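Local structure of inactive glucansucrase (5JBD) at residues D291-M296 against N336-M341; D315-N320 against K639-N644. The protein is an inactive glucansucrase of glycosyl hydrolase family 70, a calcium-binding protein whose core is a TIM-type (β/α)8 barrel. All coordinates share one frame; numbering follows the deposited sequence.

Contact 1 of 2, residues D291-M296 against N336-M341; sequences DVLDQM and NPQLYM
Q338 reaches from its loop to the side of the helix beginning at D291 and gives an amide N-H to the carbonyl of L293. The setting is a TIM-type barrel: helix 291-304 belongs to the β-α-β crossover that joins strands 279-282 and 319-320, and Q338 lies just ahead of strand 340-341. The bond from Q338 NE2 to L293 O is 3.2 Å long and nearly straight, with 167° at the hydrogen. The acceptor lies close to the plane of the glutamine amide, whereas the donor approaches the carbonyl from the side (131° at the oxygen) and somewhat off its plane. On the other branch of the amide, Q338 OE1 rests 3.7 Å from L293 CB, with L293 CD2 farther along the leucine at 4.2 Å. M296, one turn on, brings its SD within 4.2 Å of Q338 NE2, a loose flank to the same amide. A bend at chi2 of Q338 (93°) turns the amide across L293 instead of letting the chain run on straight. The amide's rotation is set by bonds at both its polar atoms: OE1 accepts from N320 ND2 of the neighbouring strand 319-320, and NE2 donates to L293 O; both polar atoms of this buried group thus have partners. Farther out, L293 also packs on M330 of helix 326-333 and M296 on E259 of helix 249-263. The helix has a polar tie to the approach to the same loop as well, a salt bridge between D294 OD1 and K334 NZ.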
loop_
_atom_site.group_PDB
_atom_site.type_symbol
_atom_site.label_atom_id
_atom_site.label_comp_id
_atom_site.label_asym_id
_atom_site.label_seq_id
_atom_site.Cartn_x
_atom_site.Cartn_y
_atom_site.Cartn_z
ATOM N N ASP A 291 -2.134 -16.661 -9.234
ATOM C CA ASP A 291 -2.254 -17.939 -8.524
ATOM C C ASP A 291 -2.696 -17.753 -7.081
ATOM O O ASP A 291 -3.460 -18.570 -6.564
ATOM C CB ASP A 291 -0.918 -18.684 -8.467
ATOM C CG ASP A 291 -0.407 -19.132 -9.811
ATOM O OD1 ASP A 291 -1.140 -19.093 -10.829
ATOM O OD2 ASP A 291 0.780 -19.538 -9.844
ATOM N N VAL A 292 -2.199 -16.702 -6.416
ATOM C CA VAL A 292 -2.474 -16.525 -4.986
ATOM C C VAL A 292 -3.932 -16.148 -4.718
ATOM O O VAL A 292 -4.453 -16.426 -3.644
ATOM C CB VAL A 292 -1.512 -15.537 -4.289
ATOM C CG1 VAL A 292 -0.060 -15.949 -4.509
ATOM C CG2 VAL A 292 -1.759 -14.092 -4.721
ATOM N N LEU A 293 -4.602 -15.562 -5.709
ATOM C CA LEU A 293 -6.041 -15.299 -5.601
ATOM C C LEU A 293 -6.845 -16.595 -5.734
ATOM O O LEU A 293 -7.788 -16.805 -4.986
ATOM C CB LEU A 293 -6.483 -14.255 -6.627
ATOM C CG LEU A 293 -5.690 -12.941 -6.670
ATOM C CD1 LEU A 293 -6.155 -12.093 -7.841
ATOM C CD2 LEU A 293 -5.837 -12.171 -5.370
ATOM N N ASP A 294 -6.455 -17.469 -6.661
ATOM C CA ASP A 294 -7.045 -18.812 -6.762
ATOM C C ASP A 294 -6.890 -19.579 -5.447
ATOM O O ASP A 294 -7.831 -20.178 -4.944
ATOM C CB ASP A 294 -6.374 -19.631 -7.874
ATOM C CG ASP A 294 -6.731 -19.162 -9.275
ATOM O OD1 ASP A 294 -7.793 -18.534 -9.483
ATOM O OD2 ASP A 294 -5.950 -19.453 -10.201
ATOM N N GLN A 295 -5.675 -19.543 -4.906
ATOM C CA GLN A 295 -5.313 -20.332 -3.710
ATOM C C GLN A 295 -6.008 -19.836 -2.456
ATOM O O GLN A 295 -6.472 -20.645 -1.648
ATOM C CB GLN A 295 -3.789 -20.349 -3.552
ATOM C CG GLN A 295 -3.158 -21.192 -4.658
ATOM C CD GLN A 295 -1.719 -20.862 -4.986
ATOM O OE1 GLN A 295 -1.147 -19.871 -4.507
ATOM N NE2 GLN A 295 -1.135 -21.683 -5.860
ATOM N N MET A 296 -6.125 -18.519 -2.323
ATOM C CA MET A 296 -6.901 -17.931 -1.230
ATOM C C MET A 296 -8.354 -18.409 -1.283
ATOM O O MET A 296 -8.905 -18.822 -0.273
ATOM C CB MET A 296 -6.851 -16.406 -1.282
ATOM C CG MET A 296 -7.652 -15.707 -0.189
ATOM S SD MET A 296 -7.705 -13.923 -0.340
ATOM C CE MET A 296 -6.109 -13.523 0.375
ATOM N N ASN A 336 -15.794 -15.869 -9.393
ATOM C CA ASN A 336 -15.859 -14.755 -8.447
ATOM C C ASN A 336 -15.494 -15.138 -7.003
ATOM O O ASN A 336 -16.306 -15.010 -6.096
ATOM C CB ASN A 336 -17.239 -14.086 -8.525
ATOM C CG ASN A 336 -17.607 -13.688 -9.941
ATOM O OD1 ASN A 336 -18.401 -14.364 -10.587
ATOM N ND2 ASN A 336 -16.977 -12.630 -10.455
ATOM N N PRO A 337 -14.259 -15.618 -6.787
ATOM C CA PRO A 337 -13.794 -15.927 -5.431
ATOM C C PRO A 337 -13.614 -14.692 -4.516
ATOM O O PRO A 337 -13.673 -14.824 -3.283
ATOM C CB PRO A 337 -12.471 -16.636 -5.679
ATOM C CG PRO A 337 -11.983 -16.067 -6.960
ATOM C CD PRO A 337 -13.218 -15.870 -7.794
ATOM N N GLN A 338 -13.407 -13.522 -5.114
ATOM C CA GLN A 338 -13.407 -12.221 -4.407
ATOM C C GLN A 338 -14.183 -11.193 -5.219
ATOM O O GLN A 338 -14.394 -11.386 -6.411
ATOM C CB GLN A 338 -11.976 -11.716 -4.235
ATOM C CG GLN A 338 -11.067 -12.659 -3.447
ATOM C CD GLN A 338 -10.270 -13.617 -4.308
ATOM O OE1 GLN A 338 -9.882 -13.296 -5.446
ATOM N NE2 GLN A 338 -9.964 -14.793 -3.742
ATOM N N LEU A 339 -14.577 -10.093 -4.582
ATOM C CA LEU A 339 -15.198 -8.970 -5.286
ATOM C C LEU A 339 -14.189 -8.173 -6.114
ATOM O O LEU A 339 -13.047 -7.962 -5.694
ATOM C CB LEU A 339 -15.874 -8.009 -4.318
ATOM C CG LEU A 339 -16.894 -8.588 -3.340
ATOM C CD1 LEU A 339 -17.563 -7.455 -2.572
ATOM C CD2 LEU A 339 -17.917 -9.439 -4.071
ATOM N N TYR A 340 -14.640 -7.743 -7.284
ATOM C CA TYR A 340 -13.910 -6.828 -8.172
ATOM C C TYR A 340 -14.057 -5.376 -7.668
ATOM O O TYR A 340 -15.161 -4.964 -7.311
ATOM C CB TYR A 340 -14.464 -6.951 -9.631
ATOM C CG TYR A 340 -14.073 -5.790 -10.501
ATOM C CD1 TYR A 340 -12.771 -5.660 -10.952
ATOM C CD2 TYR A 340 -14.997 -4.799 -10.860
ATOM C CE1 TYR A 340 -12.378 -4.566 -11.709
ATOM C CE2 TYR A 340 -14.618 -3.711 -11.639
ATOM C CZ TYR A 340 -13.299 -3.591 -12.045
ATOM O OH TYR A 340 -12.885 -2.503 -12.791
ATOM N N MET A 341 -12.979 -4.584 -7.671
ATOM C CA MET A 341 -13.079 -3.153 -7.275
ATOM C C MET A 341 -13.471 -2.281 -8.467
ATOM O O MET A 341 -12.709 -2.143 -9.427
ATOM C CB MET A 341 -11.762 -2.636 -6.669
ATOM C CG MET A 341 -11.897 -1.277 -5.996
ATOM S SD MET A 341 -10.503 -0.803 -4.946
ATOM C CE MET A 341 -9.591 0.292 -6.030
#

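Contact 2 of 2, residues D315-N320 against K639-N644; sequences DHLSYN and KTFESN
The hydroxyl of S318, a residue whose backbone lies against the F641 ring, accepts a hydrogen bond from the backbone N of F280. The same OG lies 3.2 Å from H316 O, a possible second bond that the geometry leaves unsettled. H316 O also faces the rim of the phenyl ring, near the ring plane and 4.1 Å from F641 CZ. Two residues on, S318 N comes obliquely to the ring, 3.7 Å from F641 CZ, and S318 O lies 3.8 Å from F641 CE2, so the far end of the phenylalanine is lodged against main chain more than side chain. L317 supplies the apolar partner: with CG anti to the backbone N (chi1 -166°), its CD1 comes within 3.6 Å of F641 CE1, and the two side chains cross at about a right angle. This is the entry to barrel strand 319-320, whose neighbour 279-282 holds F280; the ring comes from the loop that follows strand 612-618, over 300 residues later in the chain. A313 and N314 of helix 310-315 pack on the ring too, and T640 CG2 stands 4.1 Å above one of its faces, displaced toward the rim. H316 turns its imidazole away from F641 to stack on Y304 and bond D278 O through ND1.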
loop_
_atom_site.group_PDB
_atom_site.type_symbol
_atom_site.label_atom_id
_atom_site.label_comp_id
_atom_site.label_asym_id
_atom_site.label_seq_id
_atom_site.Cartn_x
_atom_site.Cartn_y
_atom_site.Cartn_z
ATOM N N ASP A 315 -20.704 -14.451 4.496
ATOM C CA ASP A 315 -20.129 -14.391 5.856
ATOM C C ASP A 315 -18.600 -14.246 5.839
ATOM O O ASP A 315 -18.013 -13.788 6.832
ATOM C CB ASP A 315 -20.509 -15.623 6.678
ATOM C CG ASP A 315 -21.948 -15.587 7.204
ATOM O OD1 ASP A 315 -22.607 -14.535 7.171
ATOM O OD2 ASP A 315 -22.436 -16.645 7.649
ATOM N N HIS A 316 -17.959 -14.637 4.732
ATOM C CA HIS A 316 -16.504 -14.513 4.581
ATOM C C HIS A 316 -16.149 -13.577 3.425
ATOM O O HIS A 316 -15.253 -13.846 2.624
ATOM C CB HIS A 316 -15.896 -15.920 4.441
ATOM C CG HIS A 316 -16.108 -16.765 5.659
ATOM N ND1 HIS A 316 -15.328 -16.636 6.793
ATOM C CD2 HIS A 316 -17.040 -17.708 5.948
ATOM C CE1 HIS A 316 -15.763 -17.471 7.720
ATOM N NE2 HIS A 316 -16.796 -18.135 7.235
ATOM N N LEU A 317 -16.854 -12.440 3.377
ATOM C CA LEU A 317 -16.694 -11.469 2.301
ATOM C C LEU A 317 -15.241 -11.132 2.106
ATOM O O LEU A 317 -14.565 -10.771 3.066
ATOM C CB LEU A 317 -17.471 -10.183 2.622
ATOM C CG LEU A 317 -17.682 -9.210 1.457
ATOM C CD1 LEU A 317 -18.557 -9.827 0.364
ATOM C CD2 LEU A 317 -18.277 -7.896 1.966
ATOM N N SER A 318 -14.759 -11.272 0.874
ATOM C CA SER A 318 -13.414 -10.867 0.508
ATOM C C SER A 318 -13.447 -10.041 -0.779
ATOM O O SER A 318 -14.283 -10.276 -1.659
ATOM C CB SER A 318 -12.495 -12.098 0.378
ATOM O OG SER A 318 -12.385 -12.783 1.633
ATOM N N TYR A 319 -12.531 -9.083 -0.888
ATOM C CA TYR A 319 -12.579 -8.077 -1.951
ATOM C C TYR A 319 -11.186 -7.598 -2.328
ATOM O O TYR A 319 -10.350 -7.327 -1.430
ATOM C CB TYR A 319 -13.497 -6.896 -1.565
ATOM C CG TYR A 319 -13.502 -6.454 -0.100
ATOM C CD1 TYR A 319 -14.304 -7.103 0.846
ATOM C CD2 TYR A 319 -12.785 -5.329 0.322
ATOM C CE1 TYR A 319 -14.334 -6.700 2.182
ATOM C CE2 TYR A 319 -12.814 -4.917 1.653
ATOM C CZ TYR A 319 -13.599 -5.604 2.582
ATOM O OH TYR A 319 -13.653 -5.192 3.908
ATOM N N ASN A 320 -10.937 -7.503 -3.637
ATOM C CA ASN A 320 -9.598 -7.256 -4.183
ATOM C C ASN A 320 -9.414 -5.818 -4.572
ATOM O O ASN A 320 -10.223 -5.286 -5.316
ATOM C CB ASN A 320 -9.346 -8.122 -5.429
ATOM C CG ASN A 320 -9.259 -9.605 -5.115
ATOM O OD1 ASN A 320 -9.227 -10.000 -3.955
ATOM N ND2 ASN A 320 -9.257 -10.436 -6.158
ATOM N N LYS A 639 -20.419 -20.613 -8.756
ATOM C CA LYS A 639 -20.120 -19.283 -8.259
ATOM C C LYS A 639 -19.889 -19.240 -6.747
ATOM O O LYS A 639 -20.539 -19.949 -5.971
ATOM C CB LYS A 639 -21.239 -18.309 -8.626
ATOM C CG LYS A 639 -21.468 -18.115 -10.128
ATOM C CD LYS A 639 -20.250 -17.516 -10.805
ATOM C CE LYS A 639 -20.536 -16.966 -12.200
ATOM N NZ LYS A 639 -19.373 -16.164 -12.743
ATOM N N THR A 640 -19.002 -18.343 -6.346
ATOM C CA THR A 640 -18.802 -17.997 -4.939
ATOM C C THR A 640 -19.586 -16.703 -4.646
ATOM O O THR A 640 -20.664 -16.765 -4.036
ATOM C CB THR A 640 -17.298 -17.933 -4.644
ATOM O OG1 THR A 640 -16.740 -19.240 -4.838
ATOM C CG2 THR A 640 -17.010 -17.494 -3.217
ATOM N N PHE A 641 -19.100 -15.544 -5.095
ATOM C CA PHE A 641 -19.912 -14.320 -4.990
ATOM C C PHE A 641 -20.876 -14.168 -6.172
ATOM O O PHE A 641 -20.550 -14.513 -7.297
ATOM C CB PHE A 641 -19.049 -13.081 -4.753
ATOM C CG PHE A 641 -18.357 -13.125 -3.430
ATOM C CD1 PHE A 641 -19.105 -13.075 -2.256
ATOM C CD2 PHE A 641 -16.990 -13.352 -3.341
ATOM C CE1 PHE A 641 -18.496 -13.179 -1.027
ATOM C CE2 PHE A 641 -16.385 -13.466 -2.111
ATOM C CZ PHE A 641 -17.135 -13.385 -0.954
ATOM N N GLU A 642 -22.079 -13.703 -5.855
ATOM C CA GLU A 642 -23.132 -13.437 -6.812
ATOM C C GLU A 642 -23.698 -12.059 -6.476
ATOM O O GLU A 642 -23.986 -11.782 -5.306
ATOM C CB GLU A 642 -24.246 -14.437 -6.650
ATOM C CG GLU A 642 -23.872 -15.888 -6.913
ATOM C CD GLU A 642 -25.061 -16.805 -6.736
ATOM O OE1 GLU A 642 -25.726 -16.704 -5.684
ATOM O OE2 GLU A 642 -25.340 -17.613 -7.638
ATOM N N SER A 643 -23.857 -11.226 -7.496
ATOM C CA SER A 643 -24.401 -9.858 -7.345
ATOM C C SER A 643 -25.917 -9.933 -7.335
ATOM O O SER A 643 -26.561 -9.970 -8.379
ATOM C CB SER A 643 -23.885 -8.944 -8.466
ATOM O OG SER A 643 -24.162 -7.567 -8.209
ATOM N N ASN A 644 -26.491 -9.976 -6.139
ATOM C CA ASN A 644 -27.944 -10.091 -5.971
ATOM C C ASN A 644 -28.353 -9.282 -4.747
ATOM O O ASN A 644 -27.501 -8.648 -4.119
ATOM C CB ASN A 644 -28.355 -11.577 -5.856
ATOM C CG ASN A 644 -27.609 -12.319 -4.759
ATOM O OD1 ASN A 644 -27.374 -11.786 -3.675
ATOM N ND2 ASN A 644 -27.240 -13.567 -5.038
#

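The two contacts lie side by side, centres about 10 Å apart, at the seam where strands 319-320 and 340-341 pair in the barrel. A backbone bond from L339 N to S318 O (2.9 Å) joins them directly. The loop of contact 1 also meets the 639-644 loop of contact 2: N336 OD1 and K639 NZ are 3.0 Å apart, and P337 O packs 3.3 Å from F641 CE2. Residues 336-341 are thus held between helix 291-304 on one hand and 639-644 on the other. The bound calcium ion lies about 11 Å from the L293 side chain of contact 1; its ligand N287 precedes that helix.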